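Local coordinates for putative uncharacterized protein (Mycobacterium smegmatis, PDB 3UID) that is a probable type II toxin of the AHA1 family with a Bet v 1-like (SRPBCC) fold, structurally homologous to a Mycobacterium tuberculosis toxin involved in the hypoxic response, at residues A[64-78]-A[91-103]. Residues are numbered along the deposited sequence; the frame is centred on the assembly and turned at random. Where two conformers were deposited one is given.
Sequences YFMTGPDGEKYAGYW and FLDGFADEDFNPN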
loop_
_atom_site.group_PDB
_atom_site.type_symbol
_atom_site.label_atom_id
_atom_site.label_comp_id
_atom_site.label_asym_id
_atom_site.label_seq_id
_atom_site.Cartn_x
_atom_site.Cartn_y
_atom_site.Cartn_z
ATOM N N TYR A 64 -7.443 2.290 8.235
ATOM C CA TYR A 64 -8.156 1.460 7.262
ATOM C C TYR A 64 -8.520 0.073 7.778
ATOM O O TYR A 64 -7.873 -0.471 8.690
ATOM C CB TYR A 64 -7.302 1.293 5.998
ATOM C CG TYR A 64 -5.938 0.705 6.272
ATOM C CD1 TYR A 64 -4.821 1.527 6.381
ATOM C CD2 TYR A 64 -5.771 -0.664 6.463
ATOM C CE1 TYR A 64 -3.565 0.998 6.646
ATOM C CE2 TYR A 64 -4.518 -1.198 6.737
ATOM C CZ TYR A 64 -3.422 -0.356 6.817
ATOM O OH TYR A 64 -2.176 -0.876 7.094
ATOM N N PHE A 65 -9.564 -0.492 7.186
ATOM C CA PHE A 65 -9.876 -1.906 7.344
ATOM C C PHE A 65 -9.639 -2.592 6.016
ATOM O O PHE A 65 -9.950 -2.037 4.961
ATOM C CB PHE A 65 -11.341 -2.118 7.737
ATOM C CG PHE A 65 -11.729 -1.480 9.037
ATOM C CD1 PHE A 65 -10.951 -1.649 10.162
ATOM C CD2 PHE A 65 -12.883 -0.714 9.127
ATOM C CE1 PHE A 65 -11.315 -1.072 11.367
ATOM C CE2 PHE A 65 -13.258 -0.135 10.331
ATOM C CZ PHE A 65 -12.466 -0.314 11.452
ATOM N N MET A 66 -9.111 -3.810 6.079
ATOM C CA MET A 66 -8.937 -4.613 4.885
ATOM C C MET A 66 -9.424 -6.020 5.161
ATOM O O MET A 66 -9.609 -6.411 6.317
ATOM C CB MET A 66 -7.470 -4.660 4.457
ATOM C CG MET A 66 -6.883 -3.321 4.055
ATOM S SD MET A 66 -5.136 -3.492 3.671
ATOM C CE MET A 66 -5.202 -4.682 2.344
ATOM N N THR A 67 -9.663 -6.766 4.089
ATOM C CA THR A 67 -10.011 -8.175 4.201
ATOM C C THR A 67 -8.815 -9.000 3.741
ATOM O O THR A 67 -8.405 -8.906 2.588
ATOM C CB THR A 67 -11.202 -8.532 3.309
ATOM O OG1 THR A 67 -12.317 -7.723 3.676
ATOM C CG2 THR A 67 -11.576 -9.995 3.484
ATOM N N GLY A 68 -8.238 -9.782 4.649
ATOM C CA GLY A 68 -7.141 -10.680 4.313
ATOM C C GLY A 68 -7.484 -11.809 3.356
ATOM O O GLY A 68 -8.640 -12.043 3.035
ATOM N N PRO A 69 -6.458 -12.528 2.882
ATOM C CA PRO A 69 -6.636 -13.587 1.882
ATOM C C PRO A 69 -7.731 -14.580 2.267
ATOM O O PRO A 69 -8.526 -14.976 1.416
ATOM C CB PRO A 69 -5.275 -14.287 1.882
ATOM C CG PRO A 69 -4.314 -13.198 2.236
ATOM C CD PRO A 69 -5.042 -12.345 3.247
ATOM N N ASP A 70 -7.767 -14.967 3.536
ATOM C CA ASP A 70 -8.728 -15.951 4.018
ATOM C C ASP A 70 -10.052 -15.347 4.482
ATOM O O ASP A 70 -10.910 -16.064 4.976
ATOM C CB ASP A 70 -8.114 -16.777 5.152
ATOM C CG ASP A 70 -7.700 -15.917 6.337
ATOM O OD1 ASP A 70 -7.803 -14.672 6.246
ATOM O OD2 ASP A 70 -7.266 -16.490 7.361
ATOM N N GLY A 71 -10.223 -14.034 4.321
ATOM C CA GLY A 71 -11.459 -13.392 4.739
ATOM C C GLY A 71 -11.389 -12.665 6.071
ATOM O O GLY A 71 -12.356 -12.002 6.466
ATOM N N GLU A 72 -10.270 -12.793 6.780
ATOM C CA GLU A 72 -10.142 -12.136 8.085
ATOM C C GLU A 72 -10.050 -10.621 7.940
ATOM O O GLU A 72 -9.184 -10.107 7.235
ATOM C CB GLU A 72 -8.912 -12.632 8.848
ATOM C CG GLU A 72 -8.955 -14.085 9.234
ATOM C CD GLU A 72 -7.737 -14.515 10.044
ATOM O OE1 GLU A 72 -7.481 -13.919 11.114
ATOM O OE2 GLU A 72 -7.033 -15.445 9.605
ATOM N N LYS A 73 -10.929 -9.906 8.635
ATOM C CA LYS A 73 -10.807 -8.458 8.689
ATOM C C LYS A 73 -9.594 -8.113 9.521
ATOM O O LYS A 73 -9.365 -8.689 10.584
ATOM C CB LYS A 73 -12.045 -7.837 9.321
ATOM C CG LYS A 73 -12.086 -6.308 9.208
ATOM C CD LYS A 73 -13.357 -5.752 9.845
ATOM C CE LYS A 73 -13.594 -4.305 9.452
ATOM N NZ LYS A 73 -14.957 -3.863 9.890
ATOM N N TYR A 74 -8.784 -7.196 9.024
ATOM C CA TYR A 74 -7.779 -6.608 9.889
ATOM C C TYR A 74 -7.753 -5.102 9.736
ATOM O O TYR A 74 -8.381 -4.546 8.846
ATOM C CB TYR A 74 -6.398 -7.241 9.696
ATOM C CG TYR A 74 -5.764 -6.962 8.368
ATOM C CD1 TYR A 74 -4.806 -5.967 8.231
ATOM C CD2 TYR A 74 -6.121 -7.692 7.250
ATOM C CE1 TYR A 74 -4.214 -5.714 6.993
ATOM C CE2 TYR A 74 -5.550 -7.460 6.035
ATOM C CZ TYR A 74 -4.597 -6.474 5.904
ATOM O OH TYR A 74 -4.038 -6.256 4.667
ATOM N N ALA A 75 -7.077 -4.440 10.657
ATOM C CA ALA A 75 -7.034 -2.999 10.652
ATOM C C ALA A 75 -5.592 -2.544 10.662
ATOM O O ALA A 75 -4.690 -3.260 11.092
ATOM C CB ALA A 75 -7.784 -2.452 11.858
ATOM N N GLY A 76 -5.370 -1.339 10.177
ATOM C CA GLY A 76 -4.022 -0.822 10.118
ATOM C C GLY A 76 -4.067 0.683 10.080
ATOM O O GLY A 76 -5.136 1.289 9.930
ATOM N N TYR A 77 -2.905 1.298 10.245
ATOM C CA TYR A 77 -2.827 2.744 10.180
ATOM C C TYR A 77 -1.491 3.169 9.608
ATOM O O TYR A 77 -0.487 2.480 9.760
ATOM C CB TYR A 77 -3.032 3.367 11.571
ATOM C CG TYR A 77 -2.013 2.887 12.582
ATOM C CD1 TYR A 77 -0.842 3.594 12.803
ATOM C CD2 TYR A 77 -2.206 1.706 13.282
ATOM C CE1 TYR A 77 0.106 3.144 13.712
ATOM C CE2 TYR A 77 -1.266 1.249 14.185
ATOM C CZ TYR A 77 -0.118 1.976 14.403
ATOM O OH TYR A 77 0.816 1.520 15.310
ATOM N N TRP A 78 -1.504 4.314 8.940
ATOM C CA TRP A 78 -0.285 4.934 8.448
ATOM C C TRP A 78 -0.067 6.234 9.217
ATOM O O TRP A 78 -0.995 7.038 9.351
ATOM C CB TRP A 78 -0.424 5.267 6.971
ATOM C CG TRP A 78 -0.529 4.117 6.016
ATOM C CD1 TRP A 78 -0.445 2.779 6.291
ATOM C CD2 TRP A 78 -0.741 4.221 4.611
ATOM N NE1 TRP A 78 -0.574 2.048 5.136
ATOM C CE2 TRP A 78 -0.762 2.912 4.090
ATOM C CE3 TRP A 78 -0.898 5.303 3.736
ATOM C CZ2 TRP A 78 -0.966 2.652 2.732
ATOM C CZ3 TRP A 78 -1.086 5.043 2.386
ATOM C CH2 TRP A 78 -1.104 3.729 1.898
ATOM N N PHE A 91 5.792 6.879 5.110
ATOM C CA PHE A 91 4.940 6.655 6.272
ATOM C C PHE A 91 5.382 5.465 7.095
ATOM O O PHE A 91 6.077 4.562 6.599
ATOM C CB PHE A 91 3.465 6.462 5.855
ATOM C CG PHE A 91 3.229 5.272 4.953
ATOM C CD1 PHE A 91 2.891 4.030 5.484
ATOM C CD2 PHE A 91 3.337 5.411 3.569
ATOM C CE1 PHE A 91 2.668 2.931 4.640
ATOM C CE2 PHE A 91 3.116 4.322 2.709
ATOM C CZ PHE A 91 2.769 3.090 3.246
ATOM N N LEU A 92 4.978 5.476 8.356
ATOM C CA LEU A 92 5.131 4.309 9.217
ATOM C C LEU A 92 3.804 3.551 9.218
ATOM O O LEU A 92 2.738 4.151 9.270
ATOM C CB LEU A 92 5.489 4.753 10.639
ATOM C CG LEU A 92 6.662 5.728 10.699
ATOM C CD1 LEU A 92 6.718 6.456 12.029
ATOM C CD2 LEU A 92 7.961 4.998 10.409
ATOM N N ASP A 93 3.863 2.231 9.131
ATOM C CA ASP A 93 2.632 1.437 9.087
ATOM C C ASP A 93 2.555 0.439 10.236
ATOM O O ASP A 93 3.533 -0.252 10.529
ATOM C CB ASP A 93 2.549 0.717 7.739
ATOM C CG ASP A 93 1.420 -0.288 7.681
ATOM O OD1 ASP A 93 0.247 0.137 7.649
ATOM O OD2 ASP A 93 1.706 -1.507 7.682
ATOM N N GLY A 94 1.387 0.368 10.875
ATOM C CA GLY A 94 1.173 -0.561 11.971
ATOM C C GLY A 94 -0.131 -1.331 11.861
ATOM O O GLY A 94 -1.081 -0.857 11.244
ATOM N N PHE A 95 -0.169 -2.516 12.459
ATOM C CA PHE A 95 -1.383 -3.330 12.519
ATOM C C PHE A 95 -2.174 -2.981 13.765
ATOM O O PHE A 95 -1.591 -2.646 14.800
ATOM C CB PHE A 95 -1.034 -4.818 12.552
ATOM C CG PHE A 95 -0.389 -5.307 11.290
ATOM C CD1 PHE A 95 -1.112 -5.368 10.108
ATOM C CD2 PHE A 95 0.942 -5.691 11.280
ATOM C CE1 PHE A 95 -0.519 -5.815 8.942
ATOM C CE2 PHE A 95 1.539 -6.138 10.117
ATOM C CZ PHE A 95 0.812 -6.197 8.949
ATOM N N ALA A 96 -3.501 -3.082 13.676
ATOM C CA ALA A 96 -4.361 -2.663 14.781
ATOM C C ALA A 96 -5.671 -3.444 14.884
ATOM O O ALA A 96 -6.035 -4.202 13.980
ATOM C CB ALA A 96 -4.664 -1.162 14.671
ATOM N N ASP A 97 -6.375 -3.241 15.998
ATOM C CA ASP A 97 -7.688 -3.819 16.194
ATOM C C ASP A 97 -8.754 -2.905 15.589
ATOM O O ASP A 97 -8.424 -1.946 14.900
ATOM C CB ASP A 97 -7.940 -4.146 17.681
ATOM C CG ASP A 97 -7.978 -2.908 18.576
ATOM O OD1 ASP A 97 -8.185 -1.792 18.060
ATOM O OD2 ASP A 97 -7.841 -3.074 19.811
ATOM N N GLU A 98 -10.019 -3.218 15.823
ATOM C CA GLU A 98 -11.102 -2.469 15.190
ATOM C C GLU A 98 -11.094 -0.995 15.608
ATOM O O GLU A 98 -11.601 -0.132 14.887
ATOM C CB GLU A 98 -12.447 -3.113 15.535
ATOM C CG GLU A 98 -13.621 -2.566 14.730
ATOM C CD GLU A 98 -13.813 -3.264 13.398
ATOM O OE1 GLU A 98 -13.116 -4.266 13.142
ATOM O OE2 GLU A 98 -14.673 -2.817 12.606
ATOM N N ASP A 99 -10.531 -0.714 16.781
ATOM C CA ASP A 99 -10.493 0.648 17.318
ATOM C C ASP A 99 -9.241 1.411 16.919
ATOM O O ASP A 99 -9.003 2.529 17.390
ATOM C CB ASP A 99 -10.577 0.604 18.845
ATOM C CG ASP A 99 -11.880 0.012 19.336
ATOM O OD1 ASP A 99 -12.913 0.167 18.644
ATOM O OD2 ASP A 99 -11.873 -0.622 20.413
ATOM N N PHE A 100 -8.443 0.779 16.069
ATOM C CA PHE A 100 -7.126 1.274 15.635
ATOM C C PHE A 100 -6.077 1.345 16.735
ATOM O O PHE A 100 -5.115 2.107 16.636
ATOM C CB PHE A 100 -7.239 2.582 14.838
ATOM C CG PHE A 100 -8.093 2.439 13.621
ATOM C CD1 PHE A 100 -7.698 1.601 12.598
ATOM C CD2 PHE A 100 -9.319 3.073 13.533
ATOM C CE1 PHE A 100 -8.499 1.427 11.473
ATOM C CE2 PHE A 100 -10.117 2.912 12.409
ATOM C CZ PHE A 100 -9.710 2.078 11.393
ATOM N N ASN A 101 -6.246 0.518 17.760
ATOM C CA ASN A 101 -5.198 0.336 18.751
ATOM C C ASN A 101 -4.291 -0.822 18.350
ATOM O O ASN A 101 -4.773 -1.895 18.002
ATOM C CB ASN A 101 -5.793 0.085 20.139
ATOM C CG ASN A 101 -6.693 1.215 20.594
ATOM O OD1 ASN A 101 -7.831 0.997 21.014
ATOM N ND2 ASN A 101 -6.202 2.437 20.464
ATOM N N PRO A 102 -2.970 -0.616 18.399
ATOM C CA PRO A 102 -2.043 -1.721 18.132
ATOM C C PRO A 102 -2.466 -2.998 18.854
ATOM O O PRO A 102 -2.731 -2.982 20.058
ATOM C CB PRO A 102 -0.722 -1.191 18.688
ATOM C CG PRO A 102 -0.798 0.290 18.397
ATOM C CD PRO A 102 -2.260 0.648 18.661
ATOM N N ASN A 103 -2.539 -4.102 18.115
ATOM C CA ASN A 103 -3.008 -5.355 18.684
ATOM C C ASN A 103 -2.107 -6.556 18.375
ATOM O O ASN A 103 -2.534 -7.711 18.505
ATOM C CB ASN A 103 -4.447 -5.644 18.248
ATOM C CG ASN A 103 -4.554 -5.947 16.776
ATOM O OD1 ASN A 103 -3.686 -5.566 15.988
ATOM N ND2 ASN A 103 -5.629 -6.633 16.385
#
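Trp78 and Phe91 stack face to face. The five-membered ring of Trp78 and the Phe91 ring have centroids 3.9 Å apart and planes at 20°. Asp93 meets the same indole at its edge, with the carboxylate turned nearly perpendicular to it. Asp93 CG lies anti to the backbone N (chi1 171°), which carries OD1 across strand 73-78 toward Tyr64 on strand 61-67. The Tyr64 hydroxyl donates to it, OH to OD1 2.7 Å, on the syn lone pair. Ring and carboxylate are nearly coplanar. The Tyr64 phenol passes over Gly76, whose lack of a side chain leaves room for OH.

The sheet's other face carries Ala75, Tyr77 and Ala96, and Phe100 lies over it. Tyr77 lays its ring over Gly94, with CA 4.0 Å from the ring centroid in a CH-pi contact. Ala96 CB touches the edge of that ring. The Phe65 and Phe100 planes are 13° apart, but their centroids are offset by 5.0 Å and overlap is slight. Phe65 CE1 and Phe100 CZ are 3.5 Å apart. The carboxylate of Glu98 stacks over one face of Phe65. Lys73 NZ donates to the syn lone pair of Glu98 OE2 at 2.9 Å, within a salt bridge. The extended Lys73 chain crosses the bent Glu98 chain at about a right angle.

The antiparallel ladder pairs Ala75-Ala96 through Trp78-Asp93. Tyr77 and Gly94 exchange two backbone bonds. Ala96 N donates to Ala75 O at 2.8 Å; the return bond is weak. Asp97 OD1 accepts from Asp99 N in an Asx turn, and from Asn101 N on the opposite face of its plane. A type I turn from Asp97 ends at Phe100.

Strands 73-84 and 88-96 form a hairpin in the antiparallel sheet. Strand 61-67 flanks 73-84, and 109-118 flanks 88-96. Trp42 of helix 35-42 packs against Tyr64 and Trp78, and Tyr113 meets Phe91 edge-to-face.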